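Local coordinates for monosaccharide ABC transporter substrate-binding protein, CUT2 family (Acidothermus cellulolyticus, PDB 4RU1) that binds myo-inositol between its two lobes and probably delivers such polyols or sugars to an ABC importer, at residues 143-148 / 172-177; 18-23 / 49-54. All coordinates share one frame; numbering follows the deposited sequence. Where two conformers were deposited one is given.

Contacts 1 and 2 are equivalent joints in the two lobes of the protein: each pairs the first strand of a beta-alpha-beta unit with the outermost strand of its parallel run. They lie on opposite sides of the chain's centre, their own centres about 45 Å apart, and do not touch. Both mix buried with exposed residues, and both carry a histidine-threonine bond across the strands. In contact 1 the histidine is buried and stacked under a glutamine amide, while a cysteine and a tyrosine meet on the helix side. Contact 2, near the N terminus, has an exposed histidine, a water bridge and a small aliphatic cluster of isoleucine, leucine and valine.

Contact 1. Residues 143-148 / 172-177; sequences FKHVLC and QYTKLY
His145 reaches past Gln172, whose amide covers one face of its ring, and ends on Thr174. His145 CB lies 4.0 Å from Gln172 CB, and CG stands anti to the backbone N (chi1 -177°), beside the carbonyl carbon. CG comes nearest Gln172 OE1, CD2 meets Gln172 O and CB, and ND1 and CE1 lie against the Gln172 amide, whose plane is 14° from that of the ring. Gln172 CG adds a CH-pi contact 3.9 Å from the centroid of the His145 ring. Although Gln172 OE1 is 3.2 Å from His145 ND1, it sits above the ring and the angle is poor for a hydrogen bond; ND1 instead bonds Ser199. At the tip, His145 NE2 and Thr174 OG1 share a nearly straight 2.7 Å hydrogen bond, which with the Ser199 bond grips both ring nitrogens and fixes the ring's rotation.

On the other face of the sheet, Cys148 SG approaches Tyr173 CE1 obliquely at 3.6 Å, and both side chains pack on helix 156-168. Five backbone hydrogen bonds, from Gln172 N to Lys144 O through Leu176 N to Cys148 O, join the parallel strands. With that helix as crossover, they form the beta-alpha-beta unit characteristic of periplasmic binding protein lobes.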
loop_
_atom_site.group_PDB
_atom_site.type_symbol
_atom_site.label_atom_id
_atom_site.label_comp_id
_atom_site.label_asym_id
_atom_site.label_seq_id
_atom_site.Cartn_x
_atom_site.Cartn_y
_atom_site.Cartn_z
ATOM N N PHE A 143 21.623 -2.421 -12.464
ATOM C CA PHE A 143 21.993 -2.422 -11.018
ATOM C C PHE A 143 22.474 -3.772 -10.596
ATOM O O PHE A 143 21.993 -4.808 -11.118
ATOM C CB PHE A 143 20.758 -1.952 -10.190
ATOM C CG PHE A 143 20.353 -0.525 -10.505
ATOM C CD1 PHE A 143 21.189 0.511 -10.111
ATOM C CD2 PHE A 143 19.191 -0.184 -11.184
ATOM C CE1 PHE A 143 20.869 1.848 -10.331
ATOM C CE2 PHE A 143 18.874 1.139 -11.423
ATOM C CZ PHE A 143 19.718 2.178 -11.023
ATOM N N LYS A 144 23.405 -3.776 -9.652
ATOM C CA LYS A 144 24.067 -5.000 -9.182
ATOM C C LYS A 144 23.802 -5.378 -7.720
ATOM O O LYS A 144 24.115 -6.474 -7.358
ATOM C CB LYS A 144 25.605 -4.850 -9.305
ATOM C CG LYS A 144 26.182 -4.446 -10.681
ATOM C CD LYS A 144 25.868 -5.448 -11.797
ATOM C CE LYS A 144 26.351 -4.928 -13.159
ATOM N NZ LYS A 144 25.405 -5.278 -14.259
ATOM N N HIS A 145 23.425 -4.411 -6.867
ATOM C CA HIS A 145 23.242 -4.648 -5.454
ATOM C C HIS A 145 22.109 -3.769 -4.921
ATOM O O HIS A 145 22.266 -2.590 -4.665
ATOM C CB HIS A 145 24.534 -4.453 -4.664
ATOM C CG HIS A 145 24.372 -4.762 -3.209
ATOM N ND1 HIS A 145 25.377 -4.644 -2.280
ATOM C CD2 HIS A 145 23.302 -5.259 -2.533
ATOM C CE1 HIS A 145 24.920 -4.993 -1.090
ATOM N NE2 HIS A 145 23.651 -5.343 -1.212
ATOM N N VAL A 146 20.933 -4.402 -4.769
ATOM C CA VAL A 146 19.774 -3.652 -4.268
ATOM C C VAL A 146 19.570 -3.771 -2.748
ATOM O O VAL A 146 19.820 -4.829 -2.164
ATOM C CB VAL A 146 18.488 -4.126 -4.971
ATOM C CG1 VAL A 146 18.168 -5.571 -4.667
ATOM C CG2 VAL A 146 17.285 -3.223 -4.618
ATOM N N LEU A 147 19.203 -2.644 -2.114
ATOM C CA LEU A 147 18.744 -2.579 -0.726
ATOM C C LEU A 147 17.281 -2.313 -0.734
ATOM O O LEU A 147 16.819 -1.245 -1.230
ATOM C CB LEU A 147 19.465 -1.419 -0.060
ATOM C CG LEU A 147 19.101 -1.211 1.378
ATOM C CD1 LEU A 147 19.553 -2.375 2.224
ATOM C CD2 LEU A 147 19.720 0.080 1.922
ATOM N N CYS A 148 16.512 -3.249 -0.189
ATOM C CA CYS A 148 15.057 -3.058 -0.058
ATOM C C CYS A 148 14.777 -2.609 1.366
ATOM O O CYS A 148 15.220 -3.272 2.310
ATOM C CB CYS A 148 14.344 -4.358 -0.276
ATOM S SG CYS A 148 14.226 -4.770 -2.014
ATOM N N GLN A 172 23.111 -8.910 -6.075
ATOM C CA GLN A 172 23.018 -9.045 -4.624
ATOM C C GLN A 172 21.812 -8.328 -4.057
ATOM O O GLN A 172 21.376 -7.294 -4.551
ATOM C CB GLN A 172 24.271 -8.433 -3.985
ATOM C CG GLN A 172 24.486 -8.893 -2.569
ATOM C CD GLN A 172 25.706 -8.269 -1.923
ATOM O OE1 GLN A 172 26.547 -7.616 -2.583
ATOM N NE2 GLN A 172 25.803 -8.458 -0.606
ATOM N N TYR A 173 21.291 -8.937 -3.001
ATOM C CA TYR A 173 20.053 -8.447 -2.347
ATOM C C TYR A 173 20.240 -8.341 -0.870
ATOM O O TYR A 173 20.767 -9.250 -0.193
ATOM C CB TYR A 173 18.936 -9.432 -2.730
ATOM C CG TYR A 173 17.586 -9.266 -1.994
ATOM C CD1 TYR A 173 16.596 -8.370 -2.429
ATOM C CD2 TYR A 173 17.353 -9.988 -0.822
ATOM C CE1 TYR A 173 15.413 -8.201 -1.681
ATOM C CE2 TYR A 173 16.174 -9.882 -0.092
ATOM C CZ TYR A 173 15.212 -8.992 -0.517
ATOM O OH TYR A 173 14.098 -8.935 0.271
ATOM N N THR A 174 19.842 -7.178 -0.346
ATOM C CA THR A 174 19.919 -6.900 1.063
ATOM C C THR A 174 18.626 -6.240 1.530
ATOM O O THR A 174 18.123 -5.345 0.843
ATOM C CB THR A 174 21.093 -5.915 1.346
ATOM O OG1 THR A 174 22.308 -6.483 0.877
ATOM C CG2 THR A 174 21.259 -5.714 2.831
ATOM N N LYS A 175 18.067 -6.671 2.678
ATOM C CA LYS A 175 16.894 -6.094 3.260
ATOM C C LYS A 175 17.342 -5.273 4.453
ATOM O O LYS A 175 18.193 -5.747 5.267
ATOM C CB LYS A 175 15.916 -7.197 3.729
ATOM C CG LYS A 175 14.765 -7.501 2.819
ATOM C CD LYS A 175 13.544 -7.956 3.618
ATOM C CE LYS A 175 13.704 -9.341 4.120
ATOM N NZ LYS A 175 12.385 -9.847 4.572
ATOM N N LEU A 176 16.650 -4.160 4.690
ATOM C CA LEU A 176 16.860 -3.330 5.852
ATOM C C LEU A 176 15.507 -2.887 6.421
ATOM O O LEU A 176 14.703 -2.244 5.701
ATOM C CB LEU A 176 17.610 -2.112 5.482
ATOM C CG LEU A 176 17.768 -1.025 6.550
ATOM C CD1 LEU A 176 18.625 -1.489 7.731
ATOM C CD2 LEU A 176 18.375 0.240 6.001
ATOM N N TYR A 177 15.262 -3.187 7.681
ATOM C CA TYR A 177 14.125 -2.748 8.393
ATOM C C TYR A 177 14.439 -1.419 9.091
ATOM O O TYR A 177 15.462 -1.251 9.725
ATOM C CB TYR A 177 13.655 -3.778 9.453
ATOM C CG TYR A 177 13.045 -5.046 8.824
ATOM C CD1 TYR A 177 11.721 -5.083 8.349
ATOM C CD2 TYR A 177 13.843 -6.132 8.523
ATOM C CE1 TYR A 177 11.210 -6.218 7.775
ATOM C CE2 TYR A 177 13.352 -7.277 7.902
ATOM C CZ TYR A 177 12.042 -7.307 7.490
ATOM O OH TYR A 177 11.488 -8.423 6.861
#

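Contact 2. Residues 18-23 / 49-54; sequences TPHLTI and KDNVTL
Polar side chains meet where the ring of His20 reaches Thr53: His20 NE2 and Thr53 OG1 are 2.7 Å apart in a bent hydrogen bond, with OG1 in the ring plane. Asn51 OD1 also lies at the ring edge, 3.3 Å from His20 CD2, the amide turned 71° from the ring. With CG anti to the backbone N (chi1 -158°), the Asn51 amide lies alongside Thr18, with Asn51 ND2 3.1 Å from Thr18 CG2. An alanine in place of Asn51 would probably leave His20 CD2 without its amide oxygen and open a gap beside the Thr18 methyl, where only CB would remain.

Backbone bonds carry the pairing: Leu21 N to Asn51 O, Thr53 N to Leu21 O at 2.7 Å, and Ile23 N to Thr53 O. Just before the strands begin, a water donates to both Pro19 O and Asp50 O, bridging the two segments.

Aliphatic packing gathers on the face of Leu21, Ile23, Val52 and Leu54: Ile23 CG1, in the conformer given, lies against Val52 CG1, and Leu21 CB meets Val52 CG2. Helices 35-49 and 253-270 cover this face, whereas the short polar seam of His20, Asn51 and Thr53 marks the exposed end and probably does not depend on a formal charge.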
loop_
_atom_site.group_PDB
_atom_site.type_symbol
_atom_site.label_atom_id
_atom_site.label_comp_id
_atom_site.label_asym_id
_atom_site.label_seq_id
_atom_site.Cartn_x
_atom_site.Cartn_y
_atom_site.Cartn_z
ATOM N N THR A 18 -32.697 7.732 -1.587
ATOM C CA THR A 18 -31.856 6.544 -1.752
ATOM C C THR A 18 -31.563 5.906 -0.376
ATOM O O THR A 18 -31.737 6.563 0.660
ATOM C CB THR A 18 -30.603 6.950 -2.557
ATOM O OG1 THR A 18 -30.085 5.825 -3.266
ATOM C CG2 THR A 18 -29.542 7.554 -1.649
ATOM N N PRO A 19 -31.161 4.611 -0.338
ATOM C CA PRO A 19 -30.923 4.092 0.999
ATOM C C PRO A 19 -29.622 4.660 1.607
ATOM O O PRO A 19 -28.683 4.989 0.900
ATOM C CB PRO A 19 -30.852 2.577 0.789
ATOM C CG PRO A 19 -30.523 2.377 -0.658
ATOM C CD PRO A 19 -30.716 3.675 -1.387
ATOM N N HIS A 20 -29.616 4.843 2.914
ATOM C CA HIS A 20 -28.448 5.394 3.552
ATOM C C HIS A 20 -27.695 4.233 4.175
ATOM O O HIS A 20 -28.282 3.392 4.851
ATOM C CB HIS A 20 -28.761 6.464 4.585
ATOM C CG HIS A 20 -27.540 6.933 5.276
ATOM N ND1 HIS A 20 -27.162 6.396 6.480
ATOM C CD2 HIS A 20 -26.571 7.804 4.921
ATOM C CE1 HIS A 20 -26.004 6.910 6.831
ATOM N NE2 HIS A 20 -25.643 7.797 5.930
ATOM N N LEU A 21 -26.393 4.164 3.900
ATOM C CA LEU A 21 -25.542 3.089 4.362
ATOM C C LEU A 21 -24.423 3.598 5.264
ATOM O O LEU A 21 -23.948 4.725 5.106
ATOM C CB LEU A 21 -24.854 2.466 3.150
ATOM C CG LEU A 21 -25.810 1.921 2.129
ATOM C CD1 LEU A 21 -25.066 1.212 1.058
ATOM C CD2 LEU A 21 -26.824 0.975 2.757
ATOM N N THR A 22 -24.059 2.753 6.238
ATOM C CA THR A 22 -22.926 3.018 7.091
ATOM C C THR A 22 -21.862 1.965 6.826
ATOM O O THR A 22 -22.143 0.699 6.937
ATOM C CB THR A 22 -23.266 2.990 8.605
ATOM O OG1 THR A 22 -24.176 4.046 8.903
ATOM C CG2 THR A 22 -21.939 3.186 9.466
ATOM N N ILE A 23 -20.712 2.436 6.336
ATOM C CA ILE A 23 -19.588 1.512 6.027
ATOM C C ILE A 23 -18.395 1.812 6.914
ATOM O O ILE A 23 -17.990 2.934 7.039
ATOM C CB ILE A 23 -19.130 1.591 4.557
ATOM C CG1 ILE A 23 -20.337 1.488 3.602
ATOM C CG2 ILE A 23 -18.011 0.567 4.293
ATOM C CD1 ILE A 23 -21.105 0.185 3.593
ATOM N N LYS A 49 -21.152 9.854 -3.215
ATOM C CA LYS A 49 -22.036 9.523 -4.351
ATOM C C LYS A 49 -23.012 8.440 -3.970
ATOM O O LYS A 49 -24.073 8.314 -4.586
ATOM C CB LYS A 49 -21.189 9.096 -5.586
ATOM C CG LYS A 49 -20.300 10.226 -6.130
ATOM C CD LYS A 49 -19.681 10.017 -7.501
ATOM C CE LYS A 49 -18.955 8.711 -7.553
ATOM N NZ LYS A 49 -18.247 8.394 -8.820
ATOM N N ASP A 50 -22.653 7.624 -2.981
ATOM C CA ASP A 50 -23.410 6.394 -2.671
ATOM C C ASP A 50 -24.261 6.530 -1.426
ATOM O O ASP A 50 -24.782 5.537 -0.914
ATOM C CB ASP A 50 -22.415 5.243 -2.501
ATOM C CG ASP A 50 -21.698 4.903 -3.760
ATOM O OD1 ASP A 50 -22.047 5.422 -4.833
ATOM O OD2 ASP A 50 -20.711 4.145 -3.713
ATOM N N ASN A 51 -24.345 7.748 -0.900
ATOM C CA ASN A 51 -25.108 7.979 0.353
ATOM C C ASN A 51 -24.636 7.086 1.501
ATOM O O ASN A 51 -25.396 6.422 2.183
ATOM C CB ASN A 51 -26.650 7.812 0.157
ATOM C CG ASN A 51 -27.461 8.551 1.250
ATOM O OD1 ASN A 51 -26.922 9.343 2.045
ATOM N ND2 ASN A 51 -28.775 8.282 1.274
ATOM N N VAL A 52 -23.322 7.093 1.687
ATOM C CA VAL A 52 -22.660 6.304 2.720
ATOM C C VAL A 52 -22.098 7.243 3.772
ATOM O O VAL A 52 -21.429 8.209 3.457
ATOM C CB VAL A 52 -21.516 5.477 2.054
ATOM C CG1 VAL A 52 -20.546 4.911 3.073
ATOM C CG2 VAL A 52 -22.087 4.344 1.233
ATOM N N THR A 53 -22.303 6.877 5.031
ATOM C CA THR A 53 -21.517 7.455 6.115
ATOM C C THR A 53 -20.312 6.525 6.316
ATOM O O THR A 53 -20.501 5.329 6.612
ATOM C CB THR A 53 -22.373 7.562 7.384
ATOM O OG1 THR A 53 -23.403 8.544 7.201
ATOM C CG2 THR A 53 -21.515 7.962 8.549
ATOM N N LEU A 54 -19.125 7.054 6.139
ATOM C CA LEU A 54 -17.867 6.321 6.191
ATOM C C LEU A 54 -17.313 6.481 7.567
ATOM O O LEU A 54 -17.013 7.621 7.967
ATOM C CB LEU A 54 -16.886 6.876 5.138
ATOM C CG LEU A 54 -15.584 6.047 5.077
ATOM C CD1 LEU A 54 -15.826 4.660 4.543
ATOM C CD2 LEU A 54 -14.566 6.789 4.225
HETATM O O HOH W 1 -27.058 4.165 -0.848
#